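Local atomic coordinates of protein pid-3 (Caenorhabditis elegans, PDB entry 7OCZ), a protein that probably acts in piRNA biogenesis and chromosome segregation, here represented by a domain with the RNA-recognition-motif (RRM) fold. Residues D10-L15 against E54-V59; L15-Y20 against Q31-Y36. All coordinates share one frame; numbering follows the deposited sequence.

Overall arrangement
From the N terminus the chain makes a short 3-10 turn and enters strand 14-18, the central strand of the antiparallel sheet, on which both contacts rest. It then runs out through a loop to helix 26-32. Interaction 2 closes this first excursion, setting residues 31-36 at the end of that helix against residues 15-20, most of the strand and the turn after it. The chain next forms strands 40-45 and 48-52 and comes to helix 56-66, whose start meets residues 10-15 in interaction 1. Interaction 2 is thus nested inside the larger loop that interaction 1 closes. Sharing L15, the two join the central strand to both helices; Q58 packing on Y36 is a further touch between them.

Interaction 1: D10-L15 against E54-V59; sequences DQENML and ENKFQV
The backbones come closest at N13 and N55, whose CA atoms are 4.5 Å apart, and separate slightly to L15 and V59, as a 3-10 turn leading into strand 14-18 meets the start of helix 56-66. The amide of N13 reaches across with CG anti to its own carbonyl carbon (chi1 -51°), which lays OD1 over the backbone of N55, 3.1 Å from N55 CA. A water links this oxygen to the helix, donating to N13 OD1 at 2.8 Å and accepting from K56 N at 2.9 Å, so a first-turn helix amide is satisfied through solvent. With an alanine in place of N13, the bridging water is likely to lose its acceptor, leaving K56 N less firmly held. This junction joins the first strand of the RRM fold to its second helix, which N55 N-caps: its OD1 accepts from Q58 N at 3.0 Å, nearly straight (157°). Deeper in, V59 takes over. Its CG2 presses against N13 O at 3.3 Å, while CG1 lies by M14 O and meets L15 CD1 at 4.2 Å, the two side chains running antiparallel past one another. Toward the surface, the CA of K56 sits against E12 O; the E12 carboxylate and K56 ammonium are not in contact, though opposite charges may attract weakly.

Interaction 2: L15-Y20 against Q31-Y36; sequences LKISGY and QLLTPY
Strand residues 15-18 and the end of helix 26-32 stand well apart, with 9.9 Å between the CA atoms of I17 and L33 and 8.8 Å between those of Y20 and L32, so aliphatic side chains fill the separation. I17 spans it by extension: CG1 is anti to the backbone N (chi1 -179°) and the chain stays straight to CD1, which meets L33 CD2 at 3.9 Å, the two side chains passing alongside in opposing directions. The same L33 methyl also lies near L15 CD2, at 4.4 Å, and so serves two strand residues. One helix position earlier, L32 CD2 packs on Y20 CB at 3.7 Å and comes obliquely to the tyrosine ring, with I17 CD1 more distant. L33 is where the chain leaves the helix; just beyond, the T34 hydroxyl donates to Q31 O (OG1 to O, 2.8 Å), and Y36 N bonds L33 O across the cis peptide before P35. In this RRM fold the contact seats the first helix on the sheet: I17 also touches V79 and V51 of the flanking strands, L33 rests on V51, L15 packs on V63 of helix 56-66, and Q31 NE2 bonds Y36 O of the second subunit.

Interaction 1: D10-L15 against E54-V59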
ATOM      1  N   ASP A  10      12.387 -15.296  -0.566  1.00 58.68           N
ATOM      2  CA  ASP A  10      12.606 -16.326   0.441  1.00 56.83           C
ATOM      3  C   ASP A  10      11.365 -16.458   1.315  1.00 51.80           C
ATOM      4  O   ASP A  10      10.760 -15.455   1.711  1.00 42.61           O
ATOM      5  CB  ASP A  10      13.820 -15.998   1.315  1.00 64.58           C
ATOM      6  CG  ASP A  10      14.071 -17.043   2.404  1.00 66.40           C
ATOM      7  OD1 ASP A  10      13.386 -18.090   2.432  1.00 72.71           O
ATOM      8  OD2 ASP A  10      14.954 -16.803   3.255  1.00 76.19           O
ATOM      9  N   GLN A  11      11.016 -17.703   1.647  1.00 46.23           N
ATOM     10  CA  GLN A  11       9.791 -17.959   2.393  1.00 34.41           C
ATOM     11  C   GLN A  11       9.852 -17.448   3.824  1.00 33.35           C
ATOM     12  O   GLN A  11       8.796 -17.226   4.433  1.00 27.74           O
ATOM     13  CB  GLN A  11       9.478 -19.451   2.387  1.00 35.83           C
ATOM     14  CG  GLN A  11       8.870 -19.943   1.092  1.00 33.72           C
ATOM     15  CD  GLN A  11       8.425 -21.387   1.187  1.00 44.44           C
ATOM     16  OE1 GLN A  11       9.125 -22.223   1.761  1.00 40.00           O
ATOM     17  NE2 GLN A  11       7.241 -21.683   0.650  1.00 30.28           N
ATOM     18  N   GLU A  12      11.049 -17.253   4.377  1.00 29.56           N
ATOM     19  CA  GLU A  12      11.151 -16.783   5.753  1.00 33.65           C
ATOM     20  C   GLU A  12      10.667 -15.347   5.909  1.00 29.37           C
ATOM     21  O   GLU A  12      10.363 -14.924   7.031  1.00 30.49           O
ATOM     22  CB  GLU A  12      12.598 -16.904   6.238  1.00 38.68           C
ATOM     23  CG  GLU A  12      13.200 -18.292   6.047  1.00 56.40           C
ATOM     24  CD  GLU A  12      13.271 -19.093   7.335  1.00 75.89           C
ATOM     25  OE1 GLU A  12      13.206 -18.480   8.424  1.00 70.85           O
ATOM     26  OE2 GLU A  12      13.401 -20.334   7.258  1.00 84.78           O
ATOM     27  N   ASN A  13      10.601 -14.590   4.817  1.00 26.94           N
ATOM     28  CA  ASN A  13      10.147 -13.207   4.858  1.00 30.16           C
ATOM     29  C   ASN A  13       8.652 -13.066   4.618  1.00 27.92           C
ATOM     30  O   ASN A  13       8.159 -11.934   4.530  1.00 25.35           O
ATOM     31  CB  ASN A  13      10.907 -12.367   3.818  1.00 30.43           C
ATOM     32  CG  ASN A  13      12.415 -12.524   3.920  1.00 40.69           C
ATOM     33  OD1 ASN A  13      12.953 -12.853   4.978  1.00 40.99           O
ATOM     34  ND2 ASN A  13      13.108 -12.283   2.812  1.00 46.34           N
ATOM     35  N   MET A  14       7.920 -14.173   4.517  1.00 22.31           N
ATOM     36  CA  MET A  14       6.533 -14.161   4.074  1.00 25.54           C
ATOM     37  C   MET A  14       5.582 -14.208   5.251  1.00 24.02           C
ATOM     38  O   MET A  14       5.818 -14.920   6.229  1.00 21.75           O
ATOM     39  CB  MET A  14       6.227 -15.345   3.162  1.00 22.30           C
ATOM     40  CG  MET A  14       7.301 -15.609   2.163  1.00 35.59           C
ATOM     41  SD  MET A  14       7.034 -14.618   0.709  1.00 53.14           S
ATOM     42  CE  MET A  14       5.948 -15.713  -0.206  1.00 55.45           C
ATOM     43  N   LEU A  15       4.486 -13.481   5.118  1.00 20.26           N
ATOM     44  CA  LEU A  15       3.441 -13.410   6.120  1.00 21.07           C
ATOM     45  C   LEU A  15       2.147 -13.928   5.502  1.00 22.26           C
ATOM     46  O   LEU A  15       1.851 -13.642   4.342  1.00 22.78           O
ATOM     47  CB  LEU A  15       3.280 -11.956   6.583  1.00 23.04           C
ATOM     48  CG  LEU A  15       2.268 -11.595   7.653  1.00 31.77           C
ATOM     49  CD1 LEU A  15       2.790 -12.213   8.940  1.00 39.81           C
ATOM     50  CD2 LEU A  15       2.132 -10.097   7.791  1.00 30.00           C
ATOM     51  N   GLU A  54      10.320  -7.624   4.700  1.00 25.81           N
ATOM     52  CA  GLU A  54      11.757  -7.447   4.508  1.00 33.24           C
ATOM     53  C   GLU A  54      12.544  -8.659   4.996  1.00 32.88           C
ATOM     54  O   GLU A  54      13.432  -9.157   4.295  1.00 29.90           O
ATOM     55  CB  GLU A  54      12.224  -6.179   5.222  1.00 32.33           C
ATOM     56  CG  GLU A  54      12.143  -4.920   4.379  1.00 37.97           C
ATOM     57  CD  GLU A  54      13.127  -4.941   3.224  1.00 46.91           C
ATOM     58  OE1 GLU A  54      12.700  -5.173   2.073  1.00 46.41           O
ATOM     59  OE2 GLU A  54      14.335  -4.749   3.473  1.00 66.07           O
ATOM     60  N   ASN A  55      12.241  -9.147   6.196  1.00 26.55           N
ATOM     61  CA  ASN A  55      12.975 -10.269   6.770  1.00 26.13           C
ATOM     62  C   ASN A  55      12.119 -10.918   7.849  1.00 26.83           C
ATOM     63  O   ASN A  55      10.989 -10.499   8.111  1.00 24.87           O
ATOM     64  CB  ASN A  55      14.327  -9.824   7.337  1.00 28.73           C
ATOM     65  CG  ASN A  55      14.197  -8.709   8.358  1.00 31.15           C
ATOM     66  OD1 ASN A  55      13.391  -8.778   9.289  1.00 26.24           O
ATOM     67  ND2 ASN A  55      15.008  -7.668   8.192  1.00 32.01           N
ATOM     68  N   LYS A  56      12.695 -11.934   8.502  1.00 28.99           N
ATOM     69  CA  LYS A  56      11.950 -12.713   9.486  1.00 25.55           C
ATOM     70  C   LYS A  56      11.664 -11.917  10.755  1.00 24.57           C
ATOM     71  O   LYS A  56      10.715 -12.239  11.476  1.00 22.33           O
ATOM     72  CB  LYS A  56      12.712 -13.989   9.834  1.00 27.48           C
ATOM     73  CG  LYS A  56      14.073 -13.730  10.459  1.00 32.26           C
ATOM     74  CD  LYS A  56      14.816 -15.030  10.735  1.00 32.44           C
ATOM     75  CE  LYS A  56      16.247 -14.766  11.194  1.00 40.41           C
ATOM     76  NZ  LYS A  56      17.163 -14.391  10.071  1.00 42.77           N
ATOM     77  N   PHE A  57      12.474 -10.900  11.066  1.00 23.90           N
ATOM     78  CA  PHE A  57      12.171 -10.077  12.235  1.00 21.31           C
ATOM     79  C   PHE A  57      10.938  -9.218  11.999  1.00 17.21           C
ATOM     80  O   PHE A  57      10.159  -8.980  12.929  1.00 18.66           O
ATOM     81  CB  PHE A  57      13.353  -9.182  12.602  1.00 25.55           C
ATOM     82  CG  PHE A  57      14.571  -9.926  13.040  1.00 30.58           C
ATOM     83  CD1 PHE A  57      14.624 -10.509  14.289  1.00 36.74           C
ATOM     84  CD2 PHE A  57      15.679 -10.013  12.220  1.00 30.01           C
ATOM     85  CE1 PHE A  57      15.752 -11.187  14.698  1.00 32.27           C
ATOM     86  CE2 PHE A  57      16.807 -10.684  12.629  1.00 29.40           C
ATOM     87  CZ  PHE A  57      16.841 -11.271  13.866  1.00 29.48           C
ATOM     88  N   GLN A  58      10.778  -8.699  10.775  1.00 19.92           N
ATOM     89  CA  GLN A  58       9.576  -7.949  10.432  1.00 22.23           C
ATOM     90  C   GLN A  58       8.353  -8.850  10.484  1.00 23.68           C
ATOM     91  O   GLN A  58       7.293  -8.453  10.987  1.00 21.04           O
ATOM     92  CB  GLN A  58       9.715  -7.347   9.036  1.00 23.53           C
ATOM     93  CG  GLN A  58      10.942  -6.486   8.840  1.00 27.46           C
ATOM     94  CD  GLN A  58      10.990  -5.340   9.814  1.00 37.04           C
ATOM     95  OE1 GLN A  58      10.003  -4.620   9.997  1.00 30.34           O
ATOM     96  NE2 GLN A  58      12.144  -5.155  10.446  1.00 32.02           N
ATOM     97  N   VAL A  59       8.487 -10.071   9.965  1.00 21.28           N
ATOM     98  CA  VAL A  59       7.380 -11.023   9.988  1.00 19.83           C
ATOM     99  C   VAL A  59       6.914 -11.262  11.416  1.00 22.62           C
ATOM    100  O   VAL A  59       5.716 -11.200  11.717  1.00 20.74           O
ATOM    101  CB  VAL A  59       7.793 -12.336   9.303  1.00 21.35           C
ATOM    102  CG1 VAL A  59       6.727 -13.401   9.525  1.00 25.73           C
ATOM    103  CG2 VAL A  59       8.012 -12.106   7.820  1.00 23.30           C
TER
HETATM  104  O   HOH W   1      14.900 -13.025   6.922  1.00 35.69           O

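Interaction 2: L15-Y20 against Q31-Y36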
ATOM      1  N   LEU A  15       4.486 -13.481   5.118  1.00 20.26           N
ATOM      2  CA  LEU A  15       3.441 -13.410   6.120  1.00 21.07           C
ATOM      3  C   LEU A  15       2.147 -13.928   5.502  1.00 22.26           C
ATOM      4  O   LEU A  15       1.851 -13.642   4.342  1.00 22.78           O
ATOM      5  CB  LEU A  15       3.280 -11.956   6.583  1.00 23.04           C
ATOM      6  CG  LEU A  15       2.268 -11.595   7.653  1.00 31.77           C
ATOM      7  CD1 LEU A  15       2.790 -12.213   8.940  1.00 39.81           C
ATOM      8  CD2 LEU A  15       2.132 -10.097   7.791  1.00 30.00           C
ATOM      9  N   LYS A  16       1.384 -14.699   6.262  1.00 20.20           N
ATOM     10  CA  LYS A  16       0.042 -15.105   5.866  1.00 19.97           C
ATOM     11  C   LYS A  16      -0.963 -14.222   6.588  1.00 21.70           C
ATOM     12  O   LYS A  16      -0.882 -14.073   7.808  1.00 22.58           O
ATOM     13  CB  LYS A  16      -0.220 -16.567   6.233  1.00 27.04           C
ATOM     14  CG  LYS A  16       0.531 -17.579   5.409  1.00 29.48           C
ATOM     15  CD  LYS A  16       0.426 -18.966   6.045  1.00 35.06           C
ATOM     16  CE  LYS A  16      -0.822 -19.692   5.615  1.00 34.84           C
ATOM     17  NZ  LYS A  16      -0.699 -21.145   5.940  1.00 36.35           N
ATOM     18  N   ILE A  17      -1.916 -13.658   5.851  1.00 20.31           N
ATOM     19  CA  ILE A  17      -2.903 -12.758   6.443  1.00 19.07           C
ATOM     20  C   ILE A  17      -4.282 -13.092   5.888  1.00 21.77           C
ATOM     21  O   ILE A  17      -4.438 -13.298   4.680  1.00 24.20           O
ATOM     22  CB  ILE A  17      -2.536 -11.276   6.203  1.00 20.01           C
ATOM     23  CG1 ILE A  17      -3.559 -10.341   6.858  1.00 23.16           C
ATOM     24  CG2 ILE A  17      -2.356 -10.986   4.712  1.00 19.87           C
ATOM     25  CD1 ILE A  17      -3.075  -8.901   7.013  1.00 28.81           C
ATOM     26  N   SER A  18      -5.277 -13.179   6.769  1.00 21.66           N
ATOM     27  CA  SER A  18      -6.641 -13.451   6.333  1.00 19.73           C
ATOM     28  C   SER A  18      -7.630 -12.761   7.264  1.00 24.06           C
ATOM     29  O   SER A  18      -7.275 -12.304   8.354  1.00 22.32           O
ATOM     30  CB  SER A  18      -6.925 -14.955   6.273  1.00 28.27           C
ATOM     31  OG  SER A  18      -6.903 -15.529   7.566  1.00 28.61           O
ATOM     32  N   GLY A  19      -8.881 -12.662   6.805  1.00 21.62           N
ATOM     33  CA  GLY A  19      -9.952 -12.092   7.595  1.00 26.95           C
ATOM     34  C   GLY A  19     -10.247 -10.625   7.346  1.00 26.70           C
ATOM     35  O   GLY A  19     -11.202 -10.097   7.931  1.00 27.56           O
ATOM     36  N   TYR A  20      -9.460  -9.950   6.511  1.00 19.18           N
ATOM     37  CA  TYR A  20      -9.750  -8.570   6.161  1.00 31.11           C
ATOM     38  C   TYR A  20     -10.981  -8.504   5.248  1.00 30.30           C
ATOM     39  O   TYR A  20     -11.385  -9.511   4.660  1.00 24.35           O
ATOM     40  CB  TYR A  20      -8.537  -7.942   5.479  1.00 22.36           C
ATOM     41  CG  TYR A  20      -7.994  -8.766   4.344  1.00 22.10           C
ATOM     42  CD1 TYR A  20      -8.555  -8.691   3.072  1.00 22.80           C
ATOM     43  CD2 TYR A  20      -6.934  -9.636   4.547  1.00 22.92           C
ATOM     44  CE1 TYR A  20      -8.068  -9.450   2.038  1.00 21.22           C
ATOM     45  CE2 TYR A  20      -6.439 -10.395   3.519  1.00 25.11           C
ATOM     46  CZ  TYR A  20      -7.013 -10.305   2.267  1.00 23.49           C
ATOM     47  OH  TYR A  20      -6.516 -11.066   1.240  1.00 23.24           O
ATOM     48  N   GLN A  31      -1.728  -1.216   2.492  1.00 15.52           N
ATOM     49  CA  GLN A  31      -2.124  -0.103   3.355  1.00 18.28           C
ATOM     50  C   GLN A  31      -2.524  -0.586   4.739  1.00 20.46           C
ATOM     51  O   GLN A  31      -2.281   0.103   5.739  1.00 19.23           O
ATOM     52  CB  GLN A  31      -3.271   0.670   2.713  1.00 15.21           C
ATOM     53  CG  GLN A  31      -2.843   1.483   1.511  1.00 19.78           C
ATOM     54  CD  GLN A  31      -4.022   2.065   0.775  1.00 20.09           C
ATOM     55  OE1 GLN A  31      -5.021   1.383   0.552  1.00 26.01           O
ATOM     56  NE2 GLN A  31      -3.916   3.333   0.387  1.00 18.43           N
ATOM     57  N   LEU A  32      -3.135  -1.769   4.814  1.00 22.82           N
ATOM     58  CA  LEU A  32      -3.532  -2.344   6.095  1.00 22.36           C
ATOM     59  C   LEU A  32      -2.327  -2.572   6.999  1.00 27.89           C
ATOM     60  O   LEU A  32      -2.435  -2.462   8.227  1.00 25.30           O
ATOM     61  CB  LEU A  32      -4.263  -3.662   5.834  1.00 20.91           C
ATOM     62  CG  LEU A  32      -4.863  -4.492   6.964  1.00 30.37           C
ATOM     63  CD1 LEU A  32      -5.447  -3.609   8.060  1.00 40.79           C
ATOM     64  CD2 LEU A  32      -5.898  -5.452   6.411  1.00 31.63           C
ATOM     65  N   LEU A  33      -1.175  -2.876   6.404  1.00 20.66           N
ATOM     66  CA  LEU A  33       0.036  -3.288   7.095  1.00 20.05           C
ATOM     67  C   LEU A  33       1.035  -2.149   7.293  1.00 24.05           C
ATOM     68  O   LEU A  33       2.177  -2.408   7.682  1.00 22.89           O
ATOM     69  CB  LEU A  33       0.695  -4.426   6.314  1.00 24.90           C
ATOM     70  CG  LEU A  33      -0.116  -5.720   6.232  1.00 22.79           C
ATOM     71  CD1 LEU A  33       0.530  -6.703   5.268  1.00 26.39           C
ATOM     72  CD2 LEU A  33      -0.229  -6.337   7.610  1.00 22.53           C
ATOM     73  N   THR A  34       0.646  -0.914   6.999  1.00 21.64           N
ATOM     74  CA  THR A  34       1.520   0.227   7.240  1.00 21.20           C
ATOM     75  C   THR A  34       2.000   0.197   8.691  1.00 24.83           C
ATOM     76  O   THR A  34       1.213  -0.139   9.583  1.00 25.04           O
ATOM     77  CB  THR A  34       0.759   1.529   6.957  1.00 21.17           C
ATOM     78  OG1 THR A  34       0.136   1.449   5.669  1.00 30.35           O
ATOM     79  CG2 THR A  34       1.664   2.733   6.979  1.00 23.78           C
ATOM     80  N   PRO A  35       3.275   0.529   8.972  1.00 23.27           N
ATOM     81  CA  PRO A  35       4.363   0.998   8.103  1.00 28.46           C
ATOM     82  C   PRO A  35       5.349  -0.074   7.673  1.00 28.09           C
ATOM     83  O   PRO A  35       6.500   0.262   7.367  1.00 30.19           O
ATOM     84  CB  PRO A  35       5.073   2.011   8.991  1.00 33.47           C
ATOM     85  CG  PRO A  35       4.975   1.377  10.368  1.00 30.40           C
ATOM     86  CD  PRO A  35       3.722   0.502  10.378  1.00 34.74           C
ATOM     87  N   TYR A  36       4.928  -1.335   7.658  1.00 23.47           N
ATOM     88  CA  TYR A  36       5.848  -2.395   7.279  1.00 20.69           C
ATOM     89  C   TYR A  36       6.133  -2.322   5.789  1.00 25.36           C
ATOM     90  O   TYR A  36       5.222  -2.143   4.978  1.00 29.85           O
ATOM     91  CB  TYR A  36       5.274  -3.766   7.643  1.00 22.43           C
ATOM     92  CG  TYR A  36       5.321  -4.050   9.126  1.00 19.46           C
ATOM     93  CD1 TYR A  36       6.443  -4.633   9.699  1.00 26.94           C
ATOM     94  CD2 TYR A  36       4.251  -3.733   9.951  1.00 25.29           C
ATOM     95  CE1 TYR A  36       6.502  -4.893  11.053  1.00 27.75           C
ATOM     96  CE2 TYR A  36       4.298  -3.991  11.313  1.00 24.97           C
ATOM     97  CZ  TYR A  36       5.435  -4.570  11.856  1.00 29.76           C
ATOM     98  OH  TYR A  36       5.496  -4.824  13.212  1.00 31.31           O
TER